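Local atomic coordinates of twitching motility protein PilT (PDB entry 2EWV), a protein that probably hydrolyses ATP as a hexameric motor to retract pili and so drive twitching motility, and is seen here with bound ADP. Residues 108-113 and 174-179. Residues are numbered along the deposited sequence; the frame is centred on the assembly and turned at random.
Sequences ALRSLP and PIEYVF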
loop_
_atom_site.group_PDB
_atom_site.type_symbol
_atom_site.label_atom_id
_atom_site.label_comp_id
_atom_site.label_asym_id
_atom_site.label_seq_id
_atom_site.Cartn_x
_atom_site.Cartn_y
_atom_site.Cartn_z
ATOM N N ALA A 108 27.786 23.746 14.187
ATOM C CA ALA A 108 27.292 25.114 14.086
ATOM C C ALA A 108 26.404 25.434 15.284
ATOM O O ALA A 108 25.197 25.194 15.251
ATOM C CB ALA A 108 26.496 25.289 12.804
ATOM N N LEU A 109 27.001 25.978 16.339
ATOM C CA LEU A 109 26.251 26.326 17.534
ATOM C C LEU A 109 25.671 27.729 17.382
ATOM O O LEU A 109 26.357 28.647 16.945
ATOM C CB LEU A 109 27.160 26.274 18.766
ATOM C CG LEU A 109 28.168 25.132 18.972
ATOM C CD1 LEU A 109 28.413 24.973 20.457
ATOM C CD2 LEU A 109 27.653 23.827 18.410
ATOM N N ARG A 110 24.402 27.888 17.727
ATOM C CA ARG A 110 23.754 29.187 17.643
ATOM C C ARG A 110 23.681 29.741 19.051
ATOM O O ARG A 110 24.561 29.496 19.867
ATOM C CB ARG A 110 22.343 29.053 17.095
ATOM C CG ARG A 110 21.722 30.373 16.705
ATOM C CD ARG A 110 20.215 30.334 16.888
ATOM N NE ARG A 110 19.613 29.132 16.311
ATOM C CZ ARG A 110 18.385 28.696 16.593
ATOM N NH1 ARG A 110 17.914 27.589 16.025
ATOM N NH2 ARG A 110 17.628 29.365 17.452
ATOM N N SER A 111 22.622 30.477 19.341
ATOM C CA SER A 111 22.456 31.042 20.668
ATOM C C SER A 111 20.989 31.149 21.046
ATOM O O SER A 111 20.160 31.502 20.206
ATOM C CB SER A 111 23.087 32.425 20.734
ATOM O OG SER A 111 22.699 33.080 21.932
ATOM N N LEU A 112 20.677 30.850 22.309
ATOM C CA LEU A 112 19.301 30.915 22.808
ATOM C C LEU A 112 19.058 32.002 23.856
ATOM O O LEU A 112 19.770 32.092 24.865
ATOM C CB LEU A 112 18.875 29.569 23.364
ATOM C CG LEU A 112 18.720 28.491 22.301
ATOM C CD1 LEU A 112 18.057 27.316 22.953
ATOM C CD2 LEU A 112 17.884 28.979 21.115
ATOM N N PRO A 113 18.015 32.823 23.643
ATOM C CA PRO A 113 17.646 33.923 24.536
ATOM C C PRO A 113 17.411 33.578 26.012
ATOM O O PRO A 113 16.484 32.837 26.359
ATOM C CB PRO A 113 16.405 34.503 23.864
ATOM C CG PRO A 113 16.591 34.158 22.425
ATOM C CD PRO A 113 17.066 32.738 22.520
ATOM N N PRO A 174 12.488 24.323 18.144
ATOM C CA PRO A 174 12.947 23.940 19.479
ATOM C C PRO A 174 12.500 24.981 20.504
ATOM O O PRO A 174 12.116 26.094 20.138
ATOM C CB PRO A 174 14.448 23.951 19.309
ATOM C CG PRO A 174 14.622 25.212 18.520
ATOM C CD PRO A 174 13.530 25.113 17.465
ATOM N N ILE A 175 12.547 24.634 21.782
ATOM C CA ILE A 175 12.146 25.599 22.791
ATOM C C ILE A 175 13.059 26.824 22.673
ATOM O O ILE A 175 14.215 26.787 23.103
ATOM C CB ILE A 175 12.255 25.011 24.221
ATOM C CG1 ILE A 175 11.310 23.819 24.371
ATOM C CG2 ILE A 175 11.917 26.086 25.260
ATOM C CD1 ILE A 175 11.545 23.025 25.638
ATOM N N GLU A 176 12.538 27.895 22.074
ATOM C CA GLU A 176 13.293 29.136 21.898
ATOM C C GLU A 176 13.458 29.825 23.253
ATOM O O GLU A 176 14.530 29.770 23.857
ATOM C CB GLU A 176 12.560 30.065 20.929
ATOM C CG GLU A 176 13.425 31.169 20.350
ATOM C CD GLU A 176 14.163 30.755 19.087
ATOM O OE1 GLU A 176 15.046 31.532 18.656
ATOM O OE2 GLU A 176 13.856 29.676 18.520
ATOM N N TYR A 177 12.403 30.485 23.723
ATOM C CA TYR A 177 12.456 31.130 25.030
ATOM C C TYR A 177 11.965 30.145 26.098
ATOM O O TYR A 177 11.153 29.255 25.820
ATOM C CB TYR A 177 11.585 32.396 25.085
ATOM C CG TYR A 177 12.087 33.606 24.304
ATOM C CD1 TYR A 177 13.108 34.413 24.787
ATOM C CD2 TYR A 177 11.499 33.954 23.078
ATOM C CE1 TYR A 177 13.529 35.537 24.067
ATOM C CE2 TYR A 177 11.913 35.071 22.356
ATOM C CZ TYR A 177 12.925 35.858 22.851
ATOM O OH TYR A 177 13.330 36.945 22.114
ATOM N N VAL A 178 12.473 30.329 27.315
ATOM C CA VAL A 178 12.156 29.507 28.491
ATOM C C VAL A 178 11.322 30.324 29.513
ATOM O O VAL A 178 11.384 31.561 29.530
ATOM C CB VAL A 178 13.481 28.990 29.129
ATOM C CG1 VAL A 178 13.239 28.454 30.519
ATOM C CG2 VAL A 178 14.078 27.906 28.247
ATOM N N PHE A 179 10.546 29.651 30.363
ATOM C CA PHE A 179 9.714 30.384 31.312
ATOM C C PHE A 179 9.834 30.045 32.814
ATOM O O PHE A 179 9.823 28.880 33.232
ATOM C CB PHE A 179 8.233 30.282 30.908
ATOM C CG PHE A 179 7.923 30.680 29.467
ATOM C CD1 PHE A 179 8.056 29.765 28.427
ATOM C CD2 PHE A 179 7.376 31.927 29.178
ATOM C CE1 PHE A 179 7.634 30.077 27.128
ATOM C CE2 PHE A 179 6.952 32.247 27.885
ATOM C CZ PHE A 179 7.083 31.314 26.861
#
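P113 and Y177 bring the two segments closest, their CA atoms 5.9 Å apart, and L112 faces E176 at a CA–CA separation of 6.3 Å, with no hydrogen bond passing directly between 108-113, which begins in strand 107-109 and runs on as loop, and the loop 174-179. R110 keeps CG anti to its own N (chi1 -168°) and bends at chi3, which brings NH2 to OE1 of E176 at 3.6 Å, a long salt bridge. OE1 of E176 lies at the guanidinium edge, near its plane, and the guanidinium and carboxylate planes are only 22° apart, although the side chains themselves cross almost at right angles. L112 lays CD1 3.9 Å from the carbonyl O of I175, while the P113 and Y177 side chains cross at about a right angle, though the closeness modelled there is doubtful. The tyrosine OH hydrogen-bonds T151, a residue of the ADP pocket. R93 of strand 93-99 bridges both backbones, donating from NH2 to O of P113 and to O of E176. The E176 side chain lies about 4 Å from ADP, between nearest atoms. The contact thus exemplifies a domain junction beside the nucleotide, linked by a long ion pair and R93's bonds to both backbones.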